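Local atomic coordinates of esterase (Xanthomonas oryzae pv. oryzae, PDB entry 3H2G), a protein that acts as an esterase that degrades rice cell walls, a hydrolase used by the bacterium in its pathogenesis on rice. Residues A[334-339]-A[371-377]; A[227-233]-A[283-287]; A[173-177]-A[377-381]. Residue numbers count along the deposited sequence, not the author numbering.

Contact 1: A[334-339]-A[371-377]; sequences SNDATV and DNSAFAH
Asn-335 and His-377 lose the most surface in this contact, with Thr-338 next, in a loop pairing that buries 475 Å². Segment 334-339 has no regular structure; segment 371-377 is loop and turn until Ala-376 and His-377, the weakly bonded start of a helix. A single beta bridge joins Asp-336 and Ser-373: Ser-373 N donates to Asn-335 O (2.9 Å) and Ala-337 N to Ser-373 O (3.2 Å). The CA atoms of Asn-335 and Asn-372 lie 4.0 Å apart. Asn-335 (chi1 m) has its CA-to-CB bond sideways to the partner, and its ND2 donates to Asn-372 OD1 (2.9 Å), while its OD1 is taken up by Thr-366 N. A type I turn, Ser-373 to Ala-376, leads into the helix, and Ser-373 OG caps it by accepting from Phe-375 N (3.0 Å). His-377 (chi1 t) donates from ND1 to Asp-336 OD2 at 2.6 Å, near its ring plane. Asp-336 (chi1 t) is held by an Asx turn and motif: its OD1 accepts from Thr-338 N and Val-339 N, both at 2.9 Å. Thr-338 places CB over a face of the His-377 ring, 4.2 Å from its centroid, a CH-pi contact, and sends OG1 to Ala-374 O (2.9 Å). Such a His-carboxylate bond fits the acid-histidine half of an alpha/beta-hydrolase triad, with Ser-176 OG bonded to His-377 NE2 as the probable nucleophile. The contact joins the loop between strand 328-332 and helix 342-353 to the N-terminal end of helix 376-396.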
loop_
_atom_site.group_PDB
_atom_site.type_symbol
_atom_site.label_atom_id
_atom_site.label_comp_id
_atom_site.label_asym_id
_atom_site.label_seq_id
_atom_site.Cartn_x
_atom_site.Cartn_y
_atom_site.Cartn_z
ATOM N N SER A 334 -7.241 0.767 -16.758
ATOM C CA SER A 334 -8.395 1.602 -17.064
ATOM C C SER A 334 -9.705 0.833 -16.842
ATOM O O SER A 334 -10.792 1.366 -17.065
ATOM C CB SER A 334 -8.308 2.133 -18.500
ATOM O OG SER A 334 -7.983 1.105 -19.415
ATOM N N ASN A 335 -9.597 -0.419 -16.400
ATOM C CA ASN A 335 -10.780 -1.238 -16.108
ATOM C C ASN A 335 -11.096 -1.093 -14.614
ATOM O O ASN A 335 -12.183 -1.451 -14.161
ATOM C CB ASN A 335 -10.517 -2.729 -16.373
ATOM C CG ASN A 335 -10.310 -3.053 -17.841
ATOM O OD1 ASN A 335 -9.341 -3.723 -18.199
ATOM N ND2 ASN A 335 -11.224 -2.606 -18.692
ATOM N N ASP A 336 -10.127 -0.572 -13.865
ATOM C CA ASP A 336 -10.219 -0.397 -12.410
ATOM C C ASP A 336 -11.252 0.625 -11.928
ATOM O O ASP A 336 -11.070 1.830 -12.098
ATOM C CB ASP A 336 -8.840 -0.008 -11.868
ATOM C CG ASP A 336 -8.716 -0.200 -10.366
ATOM O OD1 ASP A 336 -9.747 -0.211 -9.659
ATOM O OD2 ASP A 336 -7.569 -0.323 -9.890
ATOM N N ALA A 337 -12.325 0.139 -11.307
ATOM C CA ALA A 337 -13.378 1.013 -10.797
ATOM C C ALA A 337 -13.211 1.321 -9.306
ATOM O O ALA A 337 -13.910 2.178 -8.765
ATOM C CB ALA A 337 -14.752 0.383 -11.050
ATOM N N THR A 338 -12.294 0.624 -8.639
ATOM C CA THR A 338 -12.063 0.870 -7.217
ATOM C C THR A 338 -11.133 2.075 -7.065
ATOM O O THR A 338 -11.376 2.966 -6.248
ATOM C CB THR A 338 -11.452 -0.369 -6.524
ATOM O OG1 THR A 338 -12.390 -1.456 -6.582
ATOM C CG2 THR A 338 -11.138 -0.065 -5.064
ATOM N N VAL A 339 -10.072 2.096 -7.863
ATOM C CA VAL A 339 -9.125 3.205 -7.863
ATOM C C VAL A 339 -8.910 3.587 -9.328
ATOM O O VAL A 339 -8.024 3.048 -9.997
ATOM C CB VAL A 339 -7.768 2.808 -7.228
ATOM C CG1 VAL A 339 -6.795 3.982 -7.301
ATOM C CG2 VAL A 339 -7.975 2.389 -5.776
ATOM N N ASP A 371 -15.019 -5.045 -19.406
ATOM C CA ASP A 371 -14.207 -5.581 -18.321
ATOM C C ASP A 371 -14.070 -4.601 -17.155
ATOM O O ASP A 371 -13.431 -4.918 -16.148
ATOM C CB ASP A 371 -12.814 -5.962 -18.831
ATOM C CG ASP A 371 -12.859 -7.025 -19.913
ATOM O OD1 ASP A 371 -13.427 -8.112 -19.666
ATOM O OD2 ASP A 371 -12.318 -6.770 -21.009
ATOM N N ASN A 372 -14.654 -3.413 -17.289
ATOM C CA ASN A 372 -14.588 -2.427 -16.212
ATOM C C ASN A 372 -15.294 -3.024 -15.007
ATOM O O ASN A 372 -16.416 -3.517 -15.117
ATOM C CB ASN A 372 -15.269 -1.118 -16.625
ATOM C CG ASN A 372 -14.458 -0.336 -17.638
ATOM O OD1 ASN A 372 -13.407 -0.787 -18.089
ATOM N ND2 ASN A 372 -14.943 0.846 -17.999
ATOM N N SER A 373 -14.635 -2.978 -13.854
ATOM C CA SER A 373 -15.204 -3.554 -12.647
ATOM C C SER A 373 -14.373 -3.207 -11.424
ATOM O O SER A 373 -13.187 -2.897 -11.533
ATOM C CB SER A 373 -15.274 -5.080 -12.801
ATOM O OG SER A 373 -15.516 -5.727 -11.566
ATOM N N ALA A 374 -15.006 -3.261 -10.257
ATOM C CA ALA A 374 -14.315 -2.982 -9.007
ATOM C C ALA A 374 -13.285 -4.087 -8.791
ATOM O O ALA A 374 -12.229 -3.861 -8.203
ATOM C CB ALA A 374 -15.310 -2.964 -7.855
ATOM N N PHE A 375 -13.600 -5.280 -9.285
ATOM C CA PHE A 375 -12.719 -6.437 -9.146
ATOM C C PHE A 375 -11.501 -6.404 -10.058
ATOM O O PHE A 375 -10.573 -7.199 -9.889
ATOM C CB PHE A 375 -13.501 -7.730 -9.392
ATOM C CG PHE A 375 -14.592 -7.976 -8.390
ATOM C CD1 PHE A 375 -15.868 -7.455 -8.588
ATOM C CD2 PHE A 375 -14.335 -8.701 -7.232
ATOM C CE1 PHE A 375 -16.873 -7.654 -7.642
ATOM C CE2 PHE A 375 -15.334 -8.904 -6.279
ATOM C CZ PHE A 375 -16.604 -8.378 -6.488
ATOM N N ALA A 376 -11.496 -5.499 -11.029
ATOM C CA ALA A 376 -10.359 -5.397 -11.937
ATOM C C ALA A 376 -9.178 -4.816 -11.166
ATOM O O ALA A 376 -8.028 -4.911 -11.599
ATOM C CB ALA A 376 -10.709 -4.506 -13.127
ATOM N N HIS A 377 -9.477 -4.221 -10.013
ATOM C CA HIS A 377 -8.460 -3.619 -9.158
ATOM C C HIS A 377 -7.435 -4.668 -8.724
ATOM O O HIS A 377 -6.230 -4.471 -8.878
ATOM C CB HIS A 377 -9.132 -2.993 -7.927
ATOM C CG HIS A 377 -8.190 -2.260 -7.016
ATOM N ND1 HIS A 377 -7.425 -1.192 -7.432
ATOM C CD2 HIS A 377 -7.922 -2.421 -5.697
ATOM C CE1 HIS A 377 -6.727 -0.725 -6.411
ATOM N NE2 HIS A 377 -7.012 -1.454 -5.345
#

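Contact 2: A[227-233]-A[283-287]; sequences ENTFGIL and TLPSI
A helix start packed against an extended loop forms this contact, in the largely helical region between sheet strands 198-205 and 328-332, with Asn-228 near the probable catalytic triad. Segment 227-233 runs through an inverse gamma turn centred on Asn-228 and a type I turn, Asn-228 to Gly-231, closed by Gly-231 N to Asn-228 O (2.8 Å). Phe-230 takes the N-cap position of helix 231-246. Segment 283-287 is irregular, extended from Leu-284 to Ser-286. The CA atoms of Thr-229 and Ile-287 are 5.8 Å apart, those of Leu-233 and Leu-284 7.3 Å. Ile-232 (m, t) and Ile-287 (t, p) point at each other's segments, Ile-232 CG1 to Ile-287 CD1 being 4.0 Å; Ile-232 CG2 also meets Leu-284 CB at 4.0 Å. Leu-233 CD2 reaches Leu-284 CD1 (3.8 Å). Ile-287 CD1 lies 4.1 Å from Gly-231 CA, where a side chain would be tight. One water bridges the backbones, donating to Thr-229 O (2.7 Å) and accepting from Ile-287 N (2.9 Å). Thr-229 OG1 donates to Glu-227 OE2 (2.7 Å). Tyr-293 and Trp-261 extend the apolar cluster. Such helical insertions between sheet strands are typical of alpha/beta-hydrolase lid or cap regions.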
loop_
_atom_site.group_PDB
_atom_site.type_symbol
_atom_site.label_atom_id
_atom_site.label_comp_id
_atom_site.label_asym_id
_atom_site.label_seq_id
_atom_site.Cartn_x
_atom_site.Cartn_y
_atom_site.Cartn_z
ATOM N N GLU A 227 -18.975 0.635 -10.919
ATOM C CA GLU A 227 -19.432 0.650 -9.538
ATOM C C GLU A 227 -18.285 0.494 -8.540
ATOM O O GLU A 227 -17.424 -0.372 -8.698
ATOM C CB GLU A 227 -20.453 -0.471 -9.318
ATOM C CG GLU A 227 -20.883 -0.646 -7.869
ATOM C CD GLU A 227 -21.800 -1.838 -7.681
ATOM O OE1 GLU A 227 -22.991 -1.744 -8.053
ATOM O OE2 GLU A 227 -21.325 -2.872 -7.173
ATOM N N ASN A 228 -18.283 1.344 -7.518
ATOM C CA ASN A 228 -17.269 1.295 -6.474
ATOM C C ASN A 228 -17.812 0.358 -5.403
ATOM O O ASN A 228 -18.131 0.766 -4.283
ATOM C CB ASN A 228 -17.029 2.691 -5.898
ATOM C CG ASN A 228 -16.020 2.688 -4.778
ATOM O OD1 ASN A 228 -15.030 1.955 -4.824
ATOM N ND2 ASN A 228 -16.256 3.517 -3.765
ATOM N N THR A 229 -17.904 -0.908 -5.785
ATOM C CA THR A 229 -18.439 -1.986 -4.964
ATOM C C THR A 229 -17.963 -2.076 -3.514
ATOM O O THR A 229 -18.750 -2.385 -2.617
ATOM C CB THR A 229 -18.171 -3.324 -5.667
ATOM O OG1 THR A 229 -18.603 -3.219 -7.031
ATOM C CG2 THR A 229 -18.923 -4.465 -4.987
ATOM N N PHE A 230 -16.684 -1.805 -3.280
ATOM C CA PHE A 230 -16.136 -1.892 -1.931
ATOM C C PHE A 230 -16.121 -0.540 -1.219
ATOM O O PHE A 230 -15.474 -0.382 -0.185
ATOM C CB PHE A 230 -14.713 -2.460 -1.997
ATOM C CG PHE A 230 -14.565 -3.609 -2.960
ATOM C CD1 PHE A 230 -15.401 -4.719 -2.878
ATOM C CD2 PHE A 230 -13.593 -3.577 -3.957
ATOM C CE1 PHE A 230 -15.273 -5.779 -3.776
ATOM C CE2 PHE A 230 -13.458 -4.631 -4.857
ATOM C CZ PHE A 230 -14.300 -5.733 -4.768
ATOM N N GLY A 231 -16.857 0.422 -1.771
ATOM C CA GLY A 231 -16.905 1.763 -1.210
ATOM C C GLY A 231 -17.335 1.916 0.239
ATOM O O GLY A 231 -16.775 2.739 0.968
ATOM N N ILE A 232 -18.329 1.148 0.670
ATOM C CA ILE A 232 -18.784 1.256 2.050
ATOM C C ILE A 232 -17.693 0.805 3.019
ATOM O O ILE A 232 -17.476 1.434 4.055
ATOM C CB ILE A 232 -20.072 0.440 2.278
ATOM C CG1 ILE A 232 -21.218 1.089 1.495
ATOM C CG2 ILE A 232 -20.409 0.380 3.768
ATOM C CD1 ILE A 232 -22.557 0.434 1.704
ATOM N N LEU A 233 -16.997 -0.271 2.668
ATOM C CA LEU A 233 -15.921 -0.792 3.507
ATOM C C LEU A 233 -14.707 0.139 3.514
ATOM O O LEU A 233 -14.219 0.531 4.573
ATOM C CB LEU A 233 -15.501 -2.183 3.015
ATOM C CG LEU A 233 -16.543 -3.302 3.129
ATOM C CD1 LEU A 233 -16.044 -4.548 2.398
ATOM C CD2 LEU A 233 -16.808 -3.610 4.598
ATOM N N THR A 283 -21.154 -7.846 6.407
ATOM C CA THR A 283 -21.033 -7.260 7.736
ATOM C C THR A 283 -21.610 -5.848 7.717
ATOM O O THR A 283 -22.242 -5.409 8.679
ATOM C CB THR A 283 -19.571 -7.219 8.199
ATOM O OG1 THR A 283 -18.804 -6.406 7.302
ATOM C CG2 THR A 283 -18.996 -8.620 8.218
ATOM N N LEU A 284 -21.385 -5.145 6.612
ATOM C CA LEU A 284 -21.906 -3.797 6.423
ATOM C C LEU A 284 -22.782 -3.845 5.175
ATOM O O LEU A 284 -22.657 -4.756 4.357
ATOM C CB LEU A 284 -20.768 -2.792 6.226
ATOM C CG LEU A 284 -19.797 -2.606 7.396
ATOM C CD1 LEU A 284 -18.791 -1.511 7.053
ATOM C CD2 LEU A 284 -20.570 -2.246 8.658
ATOM N N PRO A 285 -23.688 -2.871 5.012
ATOM C CA PRO A 285 -24.541 -2.899 3.821
ATOM C C PRO A 285 -23.770 -2.769 2.511
ATOM O O PRO A 285 -22.634 -2.291 2.489
ATOM C CB PRO A 285 -25.504 -1.736 4.058
ATOM C CG PRO A 285 -24.707 -0.797 4.913
ATOM C CD PRO A 285 -24.013 -1.722 5.874
ATOM N N SER A 286 -24.387 -3.217 1.421
ATOM C CA SER A 286 -23.764 -3.126 0.112
ATOM C C SER A 286 -23.863 -1.682 -0.390
ATOM O O SER A 286 -24.667 -0.893 0.113
ATOM C CB SER A 286 -24.440 -4.099 -0.861
ATOM O OG SER A 286 -25.850 -4.026 -0.762
ATOM N N ILE A 287 -23.041 -1.344 -1.378
ATOM C CA ILE A 287 -22.983 0.007 -1.929
ATOM C C ILE A 287 -24.320 0.599 -2.388
ATOM O O ILE A 287 -24.516 1.813 -2.333
ATOM C CB ILE A 287 -21.975 0.062 -3.101
ATOM C CG1 ILE A 287 -21.615 1.513 -3.414
ATOM C CG2 ILE A 287 -22.548 -0.650 -4.316
ATOM C CD1 ILE A 287 -20.866 2.208 -2.285
HETATM O O HOH W 1 -21.230 -3.390 -2.232
#

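Contact 3: A[173-177]-A[377-381]; sequences SGYSQ and HMLTK
Strand 173-175 and helix 377-381 run nearly antiparallel, their axes 9.8 Å apart at closest approach and at 151° between N-to-C directions. The nearest CA pair is Tyr-175 and Lys-381, at 6.0 Å. Tyr-175 is extended (phi/psi -121/135), but Ser-176 takes the strained 65/-118 and is followed directly by helix 177-192. This sharp strand-to-helix turn, with Gly-174 two residues before Ser-176, fits the nucleophile elbow (GxSxG) of alpha/beta-hydrolases. Tyr-175 (chi1 t, chi2 69°) has the largest covered area, 122 Å². Over one face of its ring lies Lys-381, with CB 3.8 Å from the ring centroid in a CH-pi contact; the extended lysine chain then leads away from the strand. At its tip, Tyr-175 OH lies 3.2 Å from Met-378 CA and 3.3 Å from His-377 CD2. The Tyr-175 and His-377 rings are oblique, planes at 34° and centroids 5.1 Å apart. Thr-380 OG1 donates to His-377 O (2.7 Å) inside the helix. Ser-176 (chi1 t) brings OG to His-377 NE2 at 2.7 Å, near the imidazole plane, and His-377 ND1 is bonded to Asp-336 OD2. This chain of carboxylate, imidazole and hydroxyl has charge-relay geometry, consistent with a Ser-His-Asp triad in which His-377 would act as general base and activate Ser-176 for attack on an ester.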
loop_
_atom_site.group_PDB
_atom_site.type_symbol
_atom_site.label_atom_id
_atom_site.label_comp_id
_atom_site.label_asym_id
_atom_site.label_seq_id
_atom_site.Cartn_x
_atom_site.Cartn_y
_atom_site.Cartn_z
ATOM N N SER A 173 7.855 0.348 -4.331
ATOM C CA SER A 173 6.665 -0.071 -5.056
ATOM C C SER A 173 5.604 -0.420 -4.018
ATOM O O SER A 173 5.892 -0.477 -2.822
ATOM C CB SER A 173 6.952 -1.275 -5.956
ATOM O OG SER A 173 5.856 -1.509 -6.829
ATOM N N GLY A 174 4.380 -0.635 -4.478
ATOM C CA GLY A 174 3.289 -0.964 -3.579
ATOM C C GLY A 174 2.010 -1.018 -4.387
ATOM O O GLY A 174 1.922 -0.409 -5.455
ATOM N N TYR A 175 1.018 -1.737 -3.874
ATOM C CA TYR A 175 -0.256 -1.906 -4.560
ATOM C C TYR A 175 -1.446 -1.402 -3.745
ATOM O O TYR A 175 -1.543 -1.674 -2.547
ATOM C CB TYR A 175 -0.438 -3.393 -4.904
ATOM C CG TYR A 175 -1.875 -3.847 -5.053
ATOM C CD1 TYR A 175 -2.658 -3.421 -6.127
ATOM C CD2 TYR A 175 -2.460 -4.680 -4.100
ATOM C CE1 TYR A 175 -3.992 -3.811 -6.245
ATOM C CE2 TYR A 175 -3.792 -5.073 -4.208
ATOM C CZ TYR A 175 -4.552 -4.633 -5.282
ATOM O OH TYR A 175 -5.872 -5.005 -5.382
ATOM N N SER A 176 -2.335 -0.663 -4.413
ATOM C CA SER A 176 -3.554 -0.110 -3.812
ATOM C C SER A 176 -3.216 0.921 -2.731
ATOM O O SER A 176 -2.613 1.953 -3.030
ATOM C CB SER A 176 -4.406 -1.246 -3.231
ATOM O OG SER A 176 -5.752 -0.829 -3.046
ATOM N N GLN A 177 -3.613 0.675 -1.483
ATOM C CA GLN A 177 -3.250 1.621 -0.430
ATOM C C GLN A 177 -1.728 1.679 -0.468
ATOM O O GLN A 177 -1.125 2.720 -0.204
ATOM C CB GLN A 177 -3.672 1.135 0.962
ATOM C CG GLN A 177 -3.126 2.050 2.071
ATOM C CD GLN A 177 -3.211 1.466 3.474
ATOM O OE1 GLN A 177 -2.738 2.076 4.439
ATOM N NE2 GLN A 177 -3.807 0.291 3.597
ATOM N N HIS A 377 -9.477 -4.221 -10.013
ATOM C CA HIS A 377 -8.460 -3.619 -9.158
ATOM C C HIS A 377 -7.435 -4.668 -8.724
ATOM O O HIS A 377 -6.230 -4.471 -8.878
ATOM C CB HIS A 377 -9.132 -2.993 -7.927
ATOM C CG HIS A 377 -8.190 -2.260 -7.016
ATOM N ND1 HIS A 377 -7.425 -1.192 -7.432
ATOM C CD2 HIS A 377 -7.922 -2.421 -5.697
ATOM C CE1 HIS A 377 -6.727 -0.725 -6.411
ATOM N NE2 HIS A 377 -7.012 -1.454 -5.345
ATOM N N MET A 378 -7.922 -5.787 -8.194
ATOM C CA MET A 378 -7.048 -6.854 -7.721
ATOM C C MET A 378 -6.165 -7.467 -8.805
ATOM O O MET A 378 -5.077 -7.974 -8.515
ATOM C CB MET A 378 -7.878 -7.953 -7.043
ATOM C CG MET A 378 -8.540 -7.517 -5.737
ATOM S SD MET A 378 -9.966 -6.419 -5.957
ATOM C CE MET A 378 -11.289 -7.627 -6.014
ATOM N N LEU A 379 -6.626 -7.421 -10.049
ATOM C CA LEU A 379 -5.860 -7.975 -11.161
ATOM C C LEU A 379 -4.565 -7.200 -11.406
ATOM O O LEU A 379 -3.591 -7.759 -11.906
ATOM C CB LEU A 379 -6.698 -7.961 -12.443
ATOM C CG LEU A 379 -8.028 -8.716 -12.402
ATOM C CD1 LEU A 379 -8.790 -8.483 -13.701
ATOM C CD2 LEU A 379 -7.768 -10.200 -12.183
ATOM N N THR A 380 -4.552 -5.919 -11.047
ATOM C CA THR A 380 -3.368 -5.089 -11.271
ATOM C C THR A 380 -2.186 -5.406 -10.373
ATOM O O THR A 380 -1.057 -5.048 -10.694
ATOM C CB THR A 380 -3.679 -3.580 -11.117
ATOM O OG1 THR A 380 -3.983 -3.282 -9.748
ATOM C CG2 THR A 380 -4.857 -3.185 -11.996
ATOM N N LYS A 381 -2.430 -6.073 -9.249
ATOM C CA LYS A 381 -1.336 -6.385 -8.339
ATOM C C LYS A 381 -0.212 -7.159 -9.021
ATOM O O LYS A 381 0.912 -6.667 -9.107
ATOM C CB LYS A 381 -1.837 -7.169 -7.125
ATOM C CG LYS A 381 -0.754 -7.370 -6.070
ATOM C CD LYS A 381 -1.241 -8.264 -4.943
ATOM C CE LYS A 381 -0.149 -8.500 -3.921
ATOM N NZ LYS A 381 -0.582 -9.474 -2.880
#

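His-377 belongs to contacts 1 and 3, whose centres are 11 Å apart: contact 1 supplies its carboxylate partner and contact 3 its hydroxyl partner, so together they assemble the probable catalytic triad. Contact 2 lies 14 Å from contact 1 and 19 Å from contact 3, centre to centre, yet touches both. Its residues pack on the loop before the histidine, Thr-229 OG1 lying 3.4 Å from Ala-374 CB, and Phe-230 CD2 comes within 3.6 Å of Thr-338 OG1. Phe-230 CZ also meets Met-378 CE at 3.8 Å. In sequence, contact 2 closes before contact 1 opens, and both are nested inside the long loop that contact 3 closes.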